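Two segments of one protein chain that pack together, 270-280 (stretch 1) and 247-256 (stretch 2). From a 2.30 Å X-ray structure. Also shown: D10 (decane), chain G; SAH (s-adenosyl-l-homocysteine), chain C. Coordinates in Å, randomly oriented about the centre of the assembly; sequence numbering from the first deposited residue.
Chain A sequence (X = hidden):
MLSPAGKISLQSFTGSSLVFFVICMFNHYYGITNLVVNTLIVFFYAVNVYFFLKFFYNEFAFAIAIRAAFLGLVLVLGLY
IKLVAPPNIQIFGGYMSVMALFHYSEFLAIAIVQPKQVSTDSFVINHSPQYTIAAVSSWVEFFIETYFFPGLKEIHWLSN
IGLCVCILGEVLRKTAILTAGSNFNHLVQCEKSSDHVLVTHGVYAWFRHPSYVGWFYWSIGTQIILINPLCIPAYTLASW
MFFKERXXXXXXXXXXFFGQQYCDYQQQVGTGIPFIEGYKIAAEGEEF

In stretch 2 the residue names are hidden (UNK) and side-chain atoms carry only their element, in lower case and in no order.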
ATOM      1  N   GLY A 270     -12.357  17.427   8.792  1.00 36.52           N
ATOM      2  CA  GLY A 270     -12.906  16.193   8.271  1.00 26.38           C
ATOM      3  C   GLY A 270     -11.829  15.253   7.757  1.00 25.78           C
ATOM      4  O   GLY A 270     -10.656  15.608   7.652  1.00 25.62           O
ATOM      5  N   THR A 271     -12.252  14.028   7.431  1.00 31.87           N
ATOM      6  CA  THR A 271     -11.304  13.018   6.971  1.00 26.34           C
ATOM      7  C   THR A 271     -10.686  13.407   5.633  1.00 18.49           C
ATOM      8  O   THR A 271      -9.490  13.190   5.408  1.00 22.12           O
ATOM      9  CB  THR A 271     -11.992  11.656   6.859  1.00 24.85           C
ATOM     10  OG1 THR A 271     -13.056  11.726   5.901  1.00 28.24           O
ATOM     11  CG2 THR A 271     -12.545  11.214   8.210  1.00 24.99           C
ATOM     12  N   GLY A 272     -11.483  13.972   4.731  1.00 25.83           N
ATOM     13  CA  GLY A 272     -11.024  14.358   3.413  1.00 25.52           C
ATOM     14  C   GLY A 272     -11.551  13.490   2.292  1.00 31.31           C
ATOM     15  O   GLY A 272     -11.442  13.885   1.125  1.00 32.00           O
ATOM     16  N   ILE A 273     -12.115  12.331   2.598  1.00 21.69           N
ATOM     17  CA  ILE A 273     -12.733  11.457   1.605  1.00 28.63           C
ATOM     18  C   ILE A 273     -14.244  11.536   1.793  1.00 22.45           C
ATOM     19  O   ILE A 273     -14.722  11.365   2.919  1.00 22.96           O
ATOM     20  CB  ILE A 273     -12.245  10.001   1.730  1.00 24.27           C
ATOM     21  CG1 ILE A 273     -10.744   9.935   1.432  1.00 24.24           C
ATOM     22  CG2 ILE A 273     -13.025   9.092   0.771  1.00 24.05           C
ATOM     23  CD1 ILE A 273     -10.123   8.559   1.591  1.00 21.82           C
ATOM     24  N   PRO A 274     -15.023  11.786   0.740  1.00 18.74           N
ATOM     25  CA  PRO A 274     -16.472  11.936   0.925  1.00 26.57           C
ATOM     26  C   PRO A 274     -17.110  10.687   1.520  1.00 36.99           C
ATOM     27  O   PRO A 274     -16.758   9.557   1.173  1.00 23.13           O
ATOM     28  CB  PRO A 274     -16.986  12.203  -0.495  1.00 39.62           C
ATOM     29  CG  PRO A 274     -15.809  12.718  -1.238  1.00 37.71           C
ATOM     30  CD  PRO A 274     -14.625  12.014  -0.660  1.00 20.80           C
ATOM     31  N   PHE A 275     -18.064  10.912   2.425  1.00 39.40           N
ATOM     32  CA  PHE A 275     -18.901   9.878   3.030  1.00 30.13           C
ATOM     33  C   PHE A 275     -18.142   8.970   3.989  1.00 29.98           C
ATOM     34  O   PHE A 275     -18.665   7.915   4.370  1.00 32.52           O
ATOM     35  CB  PHE A 275     -19.594   9.019   1.965  1.00 28.02           C
ATOM     36  CG  PHE A 275     -20.479   9.803   1.044  1.00 38.97           C
ATOM     37  CD1 PHE A 275     -21.805  10.034   1.368  1.00 37.96           C
ATOM     38  CD2 PHE A 275     -19.988  10.313  -0.144  1.00 36.48           C
ATOM     39  CE1 PHE A 275     -22.623  10.758   0.523  1.00 38.08           C
ATOM     40  CE2 PHE A 275     -20.799  11.038  -0.992  1.00 47.52           C
ATOM     41  CZ  PHE A 275     -22.119  11.261  -0.658  1.00 43.28           C
ATOM     42  N   ILE A 276     -16.927   9.338   4.390  1.00 29.15           N
ATOM     43  CA  ILE A 276     -16.181   8.618   5.418  1.00 32.11           C
ATOM     44  C   ILE A 276     -16.070   9.524   6.635  1.00 33.74           C
ATOM     45  O   ILE A 276     -15.426  10.579   6.578  1.00 24.93           O
ATOM     46  CB  ILE A 276     -14.795   8.186   4.919  1.00 34.22           C
ATOM     47  CG1 ILE A 276     -14.947   7.186   3.763  1.00 35.00           C
ATOM     48  CG2 ILE A 276     -13.975   7.582   6.065  1.00 31.07           C
ATOM     49  CD1 ILE A 276     -13.643   6.606   3.232  1.00 28.46           C
ATOM     50  N   GLU A 277     -16.690   9.108   7.737  1.00 35.54           N
ATOM     51  CA  GLU A 277     -16.722   9.923   8.944  1.00 41.53           C
ATOM     52  C   GLU A 277     -15.579   9.613   9.898  1.00 35.09           C
ATOM     53  O   GLU A 277     -15.103  10.517  10.595  1.00 41.06           O
ATOM     54  CB  GLU A 277     -18.053   9.727   9.677  1.00 46.19           C
ATOM     55  CG  GLU A 277     -19.276  10.195   8.903  1.00 61.20           C
ATOM     56  CD  GLU A 277     -19.173  11.643   8.467  1.00 65.37           C
ATOM     57  OE1 GLU A 277     -19.353  11.918   7.261  1.00 65.24           O
ATOM     58  OE2 GLU A 277     -18.902  12.505   9.331  1.00 58.52           O
ATOM     59  N   GLY A 278     -15.126   8.368   9.939  1.00 30.83           N
ATOM     60  CA  GLY A 278     -14.117   7.952  10.887  1.00 34.83           C
ATOM     61  C   GLY A 278     -14.722   7.307  12.118  1.00 31.48           C
ATOM     62  O   GLY A 278     -15.863   6.839  12.123  1.00 31.68           O
ATOM     63  N   TYR A 279     -13.927   7.288  13.187  1.00 35.12           N
ATOM     64  CA  TYR A 279     -14.371   6.729  14.465  1.00 35.86           C
ATOM     65  C   TYR A 279     -15.075   7.821  15.272  1.00 38.81           C
ATOM     66  O   TYR A 279     -14.588   8.318  16.290  1.00 37.20           O
ATOM     67  CB  TYR A 279     -13.193   6.132  15.223  1.00 33.94           C
ATOM     68  CG  TYR A 279     -13.601   5.124  16.273  1.00 37.30           C
ATOM     69  CD1 TYR A 279     -13.892   3.813  15.923  1.00 39.57           C
ATOM     70  CD2 TYR A 279     -13.697   5.483  17.612  1.00 37.48           C
ATOM     71  CE1 TYR A 279     -14.267   2.886  16.873  1.00 42.38           C
ATOM     72  CE2 TYR A 279     -14.072   4.562  18.571  1.00 37.75           C
ATOM     73  CZ  TYR A 279     -14.356   3.264  18.197  1.00 42.70           C
ATOM     74  OH  TYR A 279     -14.730   2.341  19.145  1.00 42.64           O
ATOM     75  N   LYS A 280     -16.255   8.192  14.783  1.00 45.49           N
ATOM     76  CA  LYS A 280     -17.040   9.272  15.365  1.00 50.56           C
ATOM     77  C   LYS A 280     -18.448   9.200  14.794  1.00 65.88           C
ATOM     78  O   LYS A 280     -18.665   8.674  13.698  1.00 65.49           O
ATOM     79  CB  LYS A 280     -16.409  10.641  15.079  1.00 51.95           C
ATOM     80  CG  LYS A 280     -17.282  11.833  15.464  1.00 65.47           C
ATOM     81  CD  LYS A 280     -16.547  13.154  15.297  1.00 64.93           C
ATOM     82  CE  LYS A 280     -16.295  13.489  13.832  1.00 52.13           C
ATOM     83  NZ  LYS A 280     -17.558  13.726  13.079  1.00 68.56           N
ATOM     84  N   UNK A 247      -9.408   3.763   8.024  1.00 22.14           N
ATOM     85  CA  UNK A 247      -9.535   4.972   8.834  1.00 20.70           C
ATOM     86  C   UNK A 247     -10.258   4.669  10.139  1.00 28.22           C
ATOM     87  O   UNK A 247      -9.897   5.192  11.200  1.00 21.80           O
ATOM     88  c   UNK A 247      -9.286   6.676   7.003  1.00 22.89           C
ATOM     89  c   UNK A 247     -10.251   6.077   8.031  1.00 15.24           C
ATOM     90  c   UNK A 247      -9.929   7.634   6.023  1.00 28.82           C
ATOM     91  c   UNK A 247     -10.799   7.172   8.957  1.00 25.93           C
ATOM     92  N   UNK A 248     -11.291   3.826  10.082  1.00 22.35           N
ATOM     93  CA  UNK A 248     -12.103   3.561  11.264  1.00 23.63           C
ATOM     94  C   UNK A 248     -11.259   2.969  12.385  1.00 27.60           C
ATOM     95  O   UNK A 248     -11.261   3.474  13.514  1.00 24.80           O
ATOM     96  c   UNK A 248     -16.189   3.351  13.204  1.00 38.38           C
ATOM     97  c   UNK A 248     -15.233   3.478  12.214  1.00 31.24           C
ATOM     98  o   UNK A 248     -17.167   2.083  14.967  1.00 49.63           O
ATOM     99  c   UNK A 248     -14.295   2.481  11.988  1.00 28.46           C
ATOM    100  c   UNK A 248     -13.256   2.625  10.901  1.00 20.94           C
ATOM    101  c   UNK A 248     -15.297   1.204  13.776  1.00 38.60           C
ATOM    102  c   UNK A 248     -16.217   2.212  13.981  1.00 33.76           C
ATOM    103  c   UNK A 248     -14.344   1.341  12.783  1.00 40.67           C
ATOM    104  N   UNK A 249     -10.526   1.894  12.091  1.00 24.75           N
ATOM    105  CA  UNK A 249      -9.650   1.301  13.095  1.00 22.27           C
ATOM    106  C   UNK A 249      -8.517   2.255  13.447  1.00 32.50           C
ATOM    107  O   UNK A 249      -8.067   2.300  14.599  1.00 25.64           O
ATOM    108  c   UNK A 249      -9.053  -1.224  14.866  1.00 39.85           C
ATOM    109  c   UNK A 249      -9.107  -0.053  12.596  1.00 19.48           C
ATOM    110  c   UNK A 249      -8.290   0.119  11.322  1.00 33.22           C
ATOM    111  c   UNK A 249      -8.259  -0.740  13.672  1.00 34.77           C
ATOM    112  N   UNK A 250      -8.041   3.030  12.471  1.00 27.80           N
ATOM    113  CA  UNK A 250      -6.887   3.893  12.699  1.00 20.90           C
ATOM    114  C   UNK A 250      -7.214   5.005  13.686  1.00 28.07           C
ATOM    115  O   UNK A 250      -6.396   5.332  14.553  1.00 19.47           O
ATOM    116  c   UNK A 250      -5.246   5.443  11.481  1.00 27.42           C
ATOM    117  o   UNK A 250      -4.668   4.855   9.247  1.00 28.05           O
ATOM    118  c   UNK A 250      -6.407   4.469  11.367  1.00 25.13           C
ATOM    119  c   UNK A 250      -4.596   5.725  10.139  1.00 32.03           C
ATOM    120  o   UNK A 250      -4.016   6.818   9.971  1.00 26.22           O
ATOM    121  N   UNK A 251      -8.404   5.594  13.576  1.00 23.99           N
ATOM    122  CA  UNK A 251      -8.789   6.669  14.479  1.00 27.42           C
ATOM    123  C   UNK A 251      -9.158   6.166  15.867  1.00 30.63           C
ATOM    124  O   UNK A 251      -9.052   6.928  16.834  1.00 31.68           O
ATOM    125  c   UNK A 251      -9.578   8.269  12.660  1.00 16.28           C
ATOM    126  c   UNK A 251     -10.631   9.294  12.290  1.00 26.27           C
ATOM    127  c   UNK A 251      -9.955   7.460  13.887  1.00 26.46           C
ATOM    128  o   UNK A 251     -10.336  10.182  11.465  1.00 25.98           O
ATOM    129  o   UNK A 251     -11.756   9.214  12.828  1.00 33.65           O
ATOM    130  N   UNK A 252      -9.585   4.908  15.992  1.00 25.92           N
ATOM    131  CA  UNK A 252      -9.818   4.346  17.318  1.00 34.05           C
ATOM    132  C   UNK A 252      -8.514   4.244  18.098  1.00 23.93           C
ATOM    133  O   UNK A 252      -8.496   4.444  19.317  1.00 31.65           O
ATOM    134  c   UNK A 252     -10.484   2.974  17.206  1.00 26.07           C
ATOM    135  o   UNK A 252      -9.580   2.001  16.713  1.00 36.81           O
ATOM    136  N   UNK A 253      -7.410   3.937  17.409  1.00 25.07           N
ATOM    137  CA  UNK A 253      -6.109   3.923  18.069  1.00 23.66           C
ATOM    138  C   UNK A 253      -5.615   5.337  18.349  1.00 34.86           C
ATOM    139  O   UNK A 253      -4.944   5.568  19.361  1.00 32.18           O
ATOM    140  c   UNK A 253      -5.065   0.734  19.276  1.00 52.35           C
ATOM    141  c   UNK A 253      -5.530   1.794  16.744  1.00 34.60           C
ATOM    142  s   UNK A 253      -6.341   0.818  18.023  1.00 57.82           S
ATOM    143  c   UNK A 253      -5.086   3.173  17.214  1.00 28.95           C
ATOM    144  N   UNK A 254      -5.930   6.289  17.469  1.00 27.71           N
ATOM    145  CA  UNK A 254      -5.515   7.668  17.693  1.00 34.47           C
ATOM    146  C   UNK A 254      -6.237   8.281  18.886  1.00 31.20           C
ATOM    147  O   UNK A 254      -5.658   9.104  19.602  1.00 30.81           O
ATOM    148  c   UNK A 254      -5.351   8.764  13.967  1.00 23.66           C
ATOM    149  c   UNK A 254      -3.428   8.867  15.557  1.00 23.66           C
ATOM    150  c   UNK A 254      -5.758   8.502  16.433  1.00 18.86           C
ATOM    151  c   UNK A 254      -4.790   8.238  15.278  1.00 29.03           C
ATOM    152  N   UNK A 255      -7.493   7.893  19.118  1.00 27.66           N
ATOM    153  CA  UNK A 255      -8.218   8.409  20.274  1.00 35.24           C
ATOM    154  C   UNK A 255      -7.606   7.908  21.576  1.00 31.83           C
ATOM    155  O   UNK A 255      -7.518   8.658  22.556  1.00 32.50           O
ATOM    156  c   UNK A 255     -11.904   8.239  19.029  1.00 34.07           C
ATOM    157  c   UNK A 255      -9.693   8.020  20.185  1.00 33.78           C
ATOM    158  c   UNK A 255     -10.550   8.881  19.254  1.00 35.81           C
ATOM    159  c   UNK A 255     -10.720  10.288  19.819  1.00 41.84           C
ATOM    160  N   UNK A 256      -7.179   6.645  21.607  1.00 31.19           N
ATOM    161  CA  UNK A 256      -6.487   6.127  22.780  1.00 36.02           C
ATOM    162  C   UNK A 256      -5.096   6.725  22.930  1.00 30.87           C
ATOM    163  O   UNK A 256      -4.556   6.738  24.041  1.00 41.61           O
ATOM    164  c   UNK A 256      -6.392   4.604  22.702  1.00 23.15           C
ATOM    165  o   UNK A 256      -5.543   4.203  21.641  1.00 41.48           O
TER
HETATM  166  C1  D10 G 305     -15.577  13.596   7.806  1.00 30.15           C
HETATM  167  C2  D10 G 305     -16.107  13.988   6.432  1.00 41.53           C
HETATM  168  C3  D10 G 305     -14.941  14.447   5.561  1.00 42.05           C
HETATM  169  C4  D10 G 305     -15.373  14.475   4.096  1.00 33.74           C
HETATM  170  C5  D10 G 305     -14.562  15.541   3.365  1.00 38.39           C
HETATM  171  C6  D10 G 305     -14.761  15.398   1.858  1.00 36.90           C
HETATM  172  C7  D10 G 305     -14.533  16.752   1.190  1.00 43.61           C
HETATM  173  C8  D10 G 305     -13.956  16.545  -0.209  1.00 45.01           C
HETATM  174  C9  D10 G 305     -12.432  16.578  -0.138  1.00 44.91           C
HETATM  175  C10 D10 G 305     -11.851  15.675  -1.223  1.00 22.81           C
HETATM  176  N   SAH C 301      -3.955   8.661   8.114  1.00 23.78           N
HETATM  177  CA  SAH C 301      -2.876   9.624   7.942  1.00 22.99           C
HETATM  178  CB  SAH C 301      -1.527   8.967   8.212  1.00 24.15           C
HETATM  179  CG  SAH C 301      -1.296   7.658   7.462  1.00 24.19           C
HETATM  180  SD  SAH C 301       0.209   6.829   8.039  1.00 21.82           S
HETATM  181  C   SAH C 301      -2.897  10.221   6.536  1.00 28.54           C
HETATM  182  O   SAH C 301      -3.560   9.705   5.636  1.00 18.10           O
HETATM  183  OXT SAH C 301      -2.251  11.234   6.263  1.00 15.91           O
HETATM  184  C5' SAH C 301      -0.624   5.898   9.358  1.00 20.06           C
HETATM  185  C4' SAH C 301      -0.099   6.218  10.752  1.00 23.38           C
HETATM  186  O4' SAH C 301      -0.171   7.609  10.990  1.00 27.18           O
HETATM  187  C3' SAH C 301      -0.947   5.529  11.811  1.00 33.18           C
HETATM  188  O3' SAH C 301      -0.154   4.675  12.603  1.00 27.33           O
HETATM  189  C2' SAH C 301      -1.550   6.641  12.645  1.00 28.37           C
HETATM  190  O2' SAH C 301      -1.450   6.358  14.022  1.00 23.51           O
HETATM  191  C1' SAH C 301      -0.752   7.881  12.252  1.00 27.19           C
HETATM  192  N9  SAH C 301      -1.569   9.109  12.170  1.00 22.96           N
HETATM  193  C8  SAH C 301      -2.768   9.279  11.528  1.00 25.75           C
HETATM  194  N7  SAH C 301      -3.170  10.560  11.685  1.00 22.18           N
HETATM  195  C5  SAH C 301      -2.242  11.213  12.415  1.00 21.39           C
HETATM  196  C6  SAH C 301      -2.157  12.522  12.862  1.00 20.50           C
HETATM  197  N6  SAH C 301      -3.115  13.400  12.580  1.00 20.73           N
HETATM  198  N1  SAH C 301      -1.065  12.905  13.607  1.00 18.50           N
HETATM  199  C2  SAH C 301      -0.069  11.999  13.903  1.00 21.16           C
HETATM  200  N3  SAH C 301      -0.162  10.700  13.456  1.00 15.84           N
HETATM  201  C4  SAH C 301      -1.231  10.315  12.724  1.00 20.18           C

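Stretch 2 is helical throughout, and parts of stretch 1, an irregular chain, pack against it, chiefly Gly278 and Tyr279, so the helix periodicity decides which positions matter. Position 247 carries four carbons, forked at the first, with one arm two carbons long; it points toward stretch 1, and its carbons meet Ile276 and Gly278. This is Ile247: Ile247 CD1 lies 4.0 Å from Ile276 CG2, and Ile247 CG2 is 3.9 Å from Gly278 CA.

At 248 one carbon leads to a six-carbon ring bearing an oxygen. CA-to-CB leaves sideways, yet the ring comes nearer and reaches the Gly278 carbonyl and the Tyr279 ring. This is Tyr248: its ring edge meets the carbonyl (Tyr248 CD1 to Gly278 O, 3.4 Å), and Tyr279 CD1 lies over one face, 3.4 Å from Tyr248 CZ.

Position 249 again has four carbons forked at the first, one arm two long, but points away and touches nothing on stretch 1; it is Ile249. Position 250 has three carbons, the third with two oxygens, also facing away: Glu250. Glu250 OE2 accepts a 2.6 Å hydrogen bond from N of S-adenosyl-L-homocysteine, so this side of the helix serves the ligand.

Position 251 has the same atoms, three carbons ending in two oxygens, but aims at stretch 1. One oxygen is 2.9 Å from Tyr279 N, as a hydrogen-bond acceptor. This is Glu251, and the oxygen is OE1; Glu251 OE1 also lies 3.3 Å from Gly278 CA.

Position 252 has one carbon and one oxygen, the carbon over a face of the Tyr279 ring: Ser252. Ser252 CB sits 3.7 Å from the centroid of that ring, while Ser252 OG turns back to Ile249 O at 2.6 Å.

Position 253, two carbons, a sulfur and a carbon, unbranched, is Met253; 254, four carbons forked at the second, is Leu254. Both are out of reach of stretch 1. Position 255, also four carbons forked at the second, points toward it and meets the Tyr279 ring edge: Leu255, with Leu255 CD1 to Tyr279 CD2 at 3.6 Å. Position 256, one carbon and one oxygen, is Ser256, out of reach, Ser256 OG donating a hydrogen bond to Met253 O at 2.7 Å.

The rule is a stripe at 247, 251 and 255, flanked by 248 and 252. Tyr279 has the largest area covered by the helix. Its ring has Ser252 over one face, Leu255 at its edge and Tyr248 oblique to it, and the residue stays exposed; its backbone N is held by Glu251. Gly278 permits the close approach: an ideal CB there would be 2.1 Å from Glu251 OE1, and its backbone angles alone call for glycine.

Stretch 2 (247-256) IYIEESMLLS
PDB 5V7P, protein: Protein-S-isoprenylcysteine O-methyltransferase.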